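Local coordinates for protein 2',5'-phosphodiesterase 12 (Homo sapiens, PDB 4Z0V) that belongs to the endonuclease/exonuclease/phosphatase family, joining a DNase I-like domain that holds a magnesium ion to a smaller N-terminal beta domain, at residues 379-384 against 390-395; 294-299 against 357-362. All coordinates share one frame; numbering follows the deposited sequence.

Contact 1: residues 379-384 against 390-395; sequences AYTNYV and CLDYIF
Thr-381 reaches across to Leu-391 and Asp-392 inside a beta hairpin formed by strands 382-384 and 387-397, part of the DNase I-like fold. A classic beta bulge interrupts the pairing: Thr-381 and Asn-382 both face Gly-389, and both form backbone hydrogen bonds with it. Two hydrogen bonds cross between the segments, and both meet at one hydroxyl. As acceptor, Thr-381 OG1 takes the amide of Leu-391, N to OG1 2.9 Å and nearly straight at 164°. As donor, Thr-381 OG1 gives its proton to Asp-392 OD2 over a short 2.6 Å, entering by the anti lone pair, away from the other carboxylate oxygen. The hydroxyl sits between the backbone N and the carbonyl carbon of its own residue (chi1 64°), which aims it at Leu-391 and Asp-392 and leaves CG2 beside the backbone N, facing the Cys-390 sulfur. The same OD2 is hydrogen-bonded to ND1 of His-430, so a buried carboxylate oxygen links threonine and histidine, and the two partners together limit rotation of the group. The remaining side-chain contacts are looser. Leu-391 CD1 lies alongside the Asn-382 side chain, 3.8 Å from both CB and OD1 of Asn-382, and beyond this contact the leucine touches Asp-327. Thr-381 CG2 is 4.1 Å from Cys-390 SG. Tyr-380 points its CB away from residues 390-395; its OH bonds to ND1 of His-412, and one ring face is covered by Tyr-383, whose CD2 stands 3.4 Å above the plane over the ring centre.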
loop_
_atom_site.group_PDB
_atom_site.type_symbol
_atom_site.label_atom_id
_atom_site.label_comp_id
_atom_site.label_asym_id
_atom_site.label_seq_id
_atom_site.Cartn_x
_atom_site.Cartn_y
_atom_site.Cartn_z
ATOM N N ALA A 379 5.825 -12.813 -14.043
ATOM C CA ALA A 379 7.059 -12.553 -14.786
ATOM C C ALA A 379 7.811 -11.391 -14.095
ATOM O O ALA A 379 9.025 -11.441 -13.935
ATOM C CB ALA A 379 6.733 -12.211 -16.248
ATOM N N TYR A 380 7.059 -10.389 -13.584
ATOM C CA TYR A 380 7.666 -9.280 -12.826
ATOM C C TYR A 380 6.582 -8.477 -12.104
ATOM O O TYR A 380 5.425 -8.469 -12.526
ATOM C CB TYR A 380 8.503 -8.320 -13.739
ATOM C CG TYR A 380 7.747 -7.880 -14.974
ATOM C CD1 TYR A 380 6.790 -6.870 -14.909
ATOM C CD2 TYR A 380 8.015 -8.447 -16.220
ATOM C CE1 TYR A 380 6.068 -6.481 -16.036
ATOM C CE2 TYR A 380 7.301 -8.065 -17.356
ATOM C CZ TYR A 380 6.313 -7.097 -17.254
ATOM O OH TYR A 380 5.599 -6.713 -18.359
ATOM N N THR A 381 6.971 -7.811 -11.029
ATOM C CA THR A 381 6.119 -6.878 -10.276
ATOM C C THR A 381 6.829 -5.521 -10.242
ATOM O O THR A 381 6.308 -4.557 -9.700
ATOM C CB THR A 381 5.804 -7.407 -8.855
ATOM O OG1 THR A 381 7.016 -7.482 -8.115
ATOM C CG2 THR A 381 5.135 -8.783 -8.866
ATOM N N ASN A 382 8.049 -5.471 -10.773
ATOM C CA ASN A 382 8.864 -4.273 -10.855
ATOM C C ASN A 382 9.454 -4.238 -12.255
ATOM O O ASN A 382 10.033 -5.237 -12.669
ATOM C CB ASN A 382 9.929 -4.287 -9.774
ATOM C CG ASN A 382 10.941 -3.155 -9.864
ATOM O OD1 ASN A 382 12.112 -3.392 -10.042
ATOM N ND2 ASN A 382 10.541 -1.922 -9.620
ATOM N N TYR A 383 9.238 -3.145 -13.022
ATOM C CA TYR A 383 9.734 -3.141 -14.417
ATOM C C TYR A 383 10.284 -1.761 -14.764
ATOM O O TYR A 383 9.520 -0.821 -14.988
ATOM C CB TYR A 383 8.601 -3.548 -15.368
ATOM C CG TYR A 383 9.085 -3.868 -16.763
ATOM C CD1 TYR A 383 9.303 -2.858 -17.696
ATOM C CD2 TYR A 383 9.388 -5.177 -17.133
ATOM C CE1 TYR A 383 9.742 -3.147 -18.984
ATOM C CE2 TYR A 383 9.859 -5.474 -18.412
ATOM C CZ TYR A 383 10.045 -4.451 -19.328
ATOM O OH TYR A 383 10.547 -4.706 -20.575
ATOM N N VAL A 384 11.605 -1.636 -14.767
ATOM C CA VAL A 384 12.256 -0.343 -15.005
ATOM C C VAL A 384 13.310 -0.487 -16.114
ATOM O O VAL A 384 13.550 -1.593 -16.589
ATOM C CB VAL A 384 12.867 0.231 -13.697
ATOM C CG1 VAL A 384 11.767 0.605 -12.719
ATOM C CG2 VAL A 384 13.851 -0.752 -13.044
ATOM N N CYS A 390 10.183 -10.212 -10.183
ATOM C CA CYS A 390 9.050 -10.410 -9.281
ATOM C C CYS A 390 9.602 -10.212 -7.892
ATOM O O CYS A 390 10.367 -11.067 -7.437
ATOM C CB CYS A 390 8.461 -11.802 -9.467
ATOM S SG CYS A 390 7.233 -12.231 -8.221
ATOM N N LEU A 391 9.264 -9.082 -7.230
ATOM C CA LEU A 391 9.821 -8.730 -5.918
ATOM C C LEU A 391 8.779 -8.681 -4.817
ATOM O O LEU A 391 9.146 -8.668 -3.635
ATOM C CB LEU A 391 10.466 -7.325 -6.012
ATOM C CG LEU A 391 11.623 -7.160 -7.039
ATOM C CD1 LEU A 391 12.146 -5.751 -7.027
ATOM C CD2 LEU A 391 12.744 -8.175 -6.820
ATOM N N ASP A 392 7.506 -8.578 -5.204
ATOM C CA ASP A 392 6.353 -8.373 -4.298
ATOM C C ASP A 392 5.516 -9.602 -4.159
ATOM O O ASP A 392 5.305 -10.325 -5.141
ATOM C CB ASP A 392 5.461 -7.237 -4.839
ATOM C CG ASP A 392 6.234 -5.949 -5.042
ATOM O OD1 ASP A 392 6.414 -5.207 -4.054
ATOM O OD2 ASP A 392 6.756 -5.732 -6.167
ATOM N N TYR A 393 5.003 -9.846 -2.940
ATOM C CA TYR A 393 4.159 -11.021 -2.713
ATOM C C TYR A 393 3.053 -10.752 -1.723
ATOM O O TYR A 393 3.194 -9.892 -0.852
ATOM C CB TYR A 393 4.991 -12.200 -2.185
ATOM C CG TYR A 393 6.178 -12.571 -3.051
ATOM C CD1 TYR A 393 6.036 -13.449 -4.123
ATOM C CD2 TYR A 393 7.438 -12.036 -2.803
ATOM C CE1 TYR A 393 7.117 -13.752 -4.957
ATOM C CE2 TYR A 393 8.522 -12.318 -3.636
ATOM C CZ TYR A 393 8.360 -13.195 -4.699
ATOM O OH TYR A 393 9.426 -13.457 -5.526
ATOM N N ILE A 394 1.954 -11.508 -1.843
ATOM C CA ILE A 394 0.902 -11.553 -0.829
ATOM C C ILE A 394 0.989 -12.982 -0.307
ATOM O O ILE A 394 0.544 -13.882 -1.007
ATOM C CB ILE A 394 -0.505 -11.182 -1.332
ATOM C CG1 ILE A 394 -0.553 -9.693 -1.794
ATOM C CG2 ILE A 394 -1.564 -11.452 -0.225
ATOM C CD1 ILE A 394 -1.813 -9.359 -2.680
ATOM N N PHE A 395 1.630 -13.200 0.827
ATOM C CA PHE A 395 1.761 -14.561 1.366
ATOM C C PHE A 395 0.572 -14.855 2.250
ATOM O O PHE A 395 0.250 -14.057 3.150
ATOM C CB PHE A 395 3.063 -14.738 2.137
ATOM C CG PHE A 395 4.308 -14.729 1.278
ATOM C CD1 PHE A 395 4.532 -15.730 0.331
ATOM C CD2 PHE A 395 5.287 -13.759 1.459
ATOM C CE1 PHE A 395 5.683 -15.714 -0.466
ATOM C CE2 PHE A 395 6.460 -13.773 0.689
ATOM C CZ PHE A 395 6.656 -14.760 -0.254
#

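Contact 2: residues 294-299 against 357-362; sequences GGYIRL and EEERCN
Tyr-296 meets both Glu-359 and Cys-361, the first with its hydroxyl and one ring face, the second with CB and CD1. Its CG is placed between the backbone N and the carbonyl carbon (chi1 76°), which carries the ring out from the first turn of helix 295-316 to the residues opposite. At the far end, Tyr-296 OH donates to Glu-359 OE1 over 2.7 Å. That oxygen lies in the plane of the ring at its edge, but the hydroxyl meets the carboxylate from above, 40° out of the carboxylate plane; ring and carboxylate planes are steeply inclined to each other. Asn-355 ND2 also bonds to OE1, giving this oxygen two donors. Glu-359 runs extended beyond CG, and its CB passes 3.4 Å from Tyr-296 OH. The segment 357-362 belongs to the loop between strands 344-345 and 365-366, where a type I beta turn from Glu-357 to Arg-360 brings Glu-359 up to the helix start, with Gly-294 as N-cap. The turn also sets the carbonyl of Glu-359 over the ring: its O is 3.7 Å above the plane and central. Ile-297 CG1 packs on the opposite face, nearer the rim, so the ring is sandwiched. Cys-361 holds SG between its own N and carbonyl carbon (chi1 57°), directing the sulfur to Tyr-296 in an oblique sulfur-aromatic contact. SG is 4.2 Å from the ring centroid, and the nearest ring atom, Tyr-296 CD1, is 3.4 Å from Cys-361 SG. Ala-255 of helix 253-261 touches both side chains.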
loop_
_atom_site.group_PDB
_atom_site.type_symbol
_atom_site.label_atom_id
_atom_site.label_comp_id
_atom_site.label_asym_id
_atom_site.label_seq_id
_atom_site.Cartn_x
_atom_site.Cartn_y
_atom_site.Cartn_z
ATOM N N GLY A 294 22.177 -8.405 -1.133
ATOM C CA GLY A 294 21.669 -8.557 0.230
ATOM C C GLY A 294 20.821 -9.773 0.525
ATOM O O GLY A 294 20.009 -9.723 1.446
ATOM N N GLY A 295 21.013 -10.866 -0.229
ATOM C CA GLY A 295 20.248 -12.101 -0.035
ATOM C C GLY A 295 20.290 -12.621 1.395
ATOM O O GLY A 295 19.244 -12.998 1.949
ATOM N N TYR A 296 21.498 -12.628 2.031
ATOM C CA TYR A 296 21.589 -13.156 3.402
ATOM C C TYR A 296 20.859 -12.230 4.380
ATOM O O TYR A 296 20.343 -12.695 5.391
ATOM C CB TYR A 296 23.053 -13.394 3.860
ATOM C CG TYR A 296 23.830 -12.148 4.239
ATOM C CD1 TYR A 296 23.784 -11.638 5.534
ATOM C CD2 TYR A 296 24.665 -11.518 3.323
ATOM C CE1 TYR A 296 24.513 -10.505 5.894
ATOM C CE2 TYR A 296 25.388 -10.375 3.667
ATOM C CZ TYR A 296 25.314 -9.877 4.956
ATOM O OH TYR A 296 26.045 -8.765 5.304
ATOM N N ILE A 297 20.875 -10.922 4.100
ATOM C CA ILE A 297 20.219 -9.926 4.970
ATOM C C ILE A 297 18.709 -10.171 4.942
ATOM O O ILE A 297 18.083 -10.184 5.995
ATOM C CB ILE A 297 20.583 -8.489 4.561
ATOM C CG1 ILE A 297 22.084 -8.215 4.869
ATOM C CG2 ILE A 297 19.670 -7.457 5.298
ATOM C CD1 ILE A 297 22.657 -6.999 4.256
ATOM N N ARG A 298 18.143 -10.391 3.739
ATOM C CA ARG A 298 16.711 -10.626 3.572
ATOM C C ARG A 298 16.296 -11.938 4.250
ATOM O O ARG A 298 15.219 -12.001 4.846
ATOM C CB ARG A 298 16.346 -10.593 2.082
ATOM C CG ARG A 298 16.434 -9.152 1.551
ATOM C CD ARG A 298 15.937 -9.078 0.119
ATOM N NE ARG A 298 16.934 -9.579 -0.836
ATOM C CZ ARG A 298 17.896 -8.831 -1.367
ATOM N NH1 ARG A 298 18.730 -9.350 -2.265
ATOM N NH2 ARG A 298 18.033 -7.563 -1.007
ATOM N N LEU A 299 17.160 -12.962 4.213
ATOM C CA LEU A 299 16.884 -14.216 4.910
ATOM C C LEU A 299 16.775 -13.979 6.416
ATOM O O LEU A 299 15.846 -14.490 7.064
ATOM C CB LEU A 299 17.993 -15.239 4.614
ATOM C CG LEU A 299 17.697 -16.130 3.412
ATOM C CD1 LEU A 299 18.999 -16.738 2.835
ATOM C CD2 LEU A 299 16.708 -17.259 3.817
ATOM N N GLU A 357 32.734 -13.442 1.027
ATOM C CA GLU A 357 33.207 -14.222 2.170
ATOM C C GLU A 357 33.230 -13.464 3.478
ATOM O O GLU A 357 32.980 -14.073 4.510
ATOM C CB GLU A 357 34.637 -14.760 1.917
ATOM C CG GLU A 357 34.707 -15.867 0.891
ATOM C CD GLU A 357 33.907 -17.108 1.239
ATOM O OE1 GLU A 357 34.352 -17.889 2.111
ATOM O OE2 GLU A 357 32.821 -17.286 0.646
ATOM N N GLU A 358 33.584 -12.177 3.470
ATOM C CA GLU A 358 33.692 -11.419 4.713
ATOM C C GLU A 358 32.368 -11.446 5.509
ATOM O O GLU A 358 32.398 -11.634 6.727
ATOM C CB GLU A 358 34.126 -9.971 4.439
ATOM N N GLU A 359 31.229 -11.367 4.791
ATOM C CA GLU A 359 29.863 -11.301 5.341
ATOM C C GLU A 359 29.089 -12.630 5.197
ATOM O O GLU A 359 27.861 -12.651 5.333
ATOM C CB GLU A 359 29.095 -10.151 4.664
ATOM C CG GLU A 359 29.615 -8.772 5.045
ATOM C CD GLU A 359 29.097 -7.593 4.240
ATOM O OE1 GLU A 359 27.960 -7.654 3.709
ATOM O OE2 GLU A 359 29.827 -6.576 4.183
ATOM N N ARG A 360 29.816 -13.735 4.968
ATOM C CA ARG A 360 29.293 -15.102 4.882
ATOM C C ARG A 360 28.660 -15.465 6.237
ATOM O O ARG A 360 29.263 -15.150 7.269
ATOM C CB ARG A 360 30.463 -16.033 4.535
ATOM C CG ARG A 360 30.147 -17.488 4.292
ATOM C CD ARG A 360 31.318 -18.133 3.563
ATOM N NE ARG A 360 31.282 -19.597 3.580
ATOM C CZ ARG A 360 30.672 -20.350 2.669
ATOM N NH1 ARG A 360 30.004 -19.787 1.670
ATOM N NH2 ARG A 360 30.707 -21.673 2.763
ATOM N N CYS A 361 27.445 -16.075 6.248
ATOM C CA CYS A 361 26.762 -16.410 7.509
ATOM C C CYS A 361 25.881 -17.655 7.383
ATOM O O CYS A 361 24.705 -17.631 7.782
ATOM C CB CYS A 361 25.965 -15.220 8.032
ATOM S SG CYS A 361 24.736 -14.593 6.861
ATOM N N ASN A 362 26.491 -18.770 6.893
ATOM C CA ASN A 362 25.847 -20.063 6.709
ATOM C C ASN A 362 25.159 -20.525 7.960
ATOM O O ASN A 362 25.778 -20.660 9.022
ATOM C CB ASN A 362 26.860 -21.116 6.252
ATOM C CG ASN A 362 27.423 -20.792 4.904
ATOM O OD1 ASN A 362 28.240 -19.882 4.752
ATOM N ND2 ASN A 362 26.873 -21.407 3.888
#

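In the fold
Contacts 1 and 2 belong to the same DNase I-like domain but do not touch: their centres are about 22 Å apart and their nearest atoms about 7 Å. Contact 2 closes along the chain before contact 1 opens. Contact 1 is centred about 14 Å from the chain centre, contact 2 about 28 Å, and the hairpin of contact 1 borders the metal site: the Asn-382 side chain is about 6 Å from the bound magnesium ion, and that of Leu-391 about 4 Å from a glycerol. Contact 2 instead pins a surface-side loop to the start of helix 295-316. Ser-330 provides common ground, touching Arg-298 and accepting a hydrogen bond from Tyr-393.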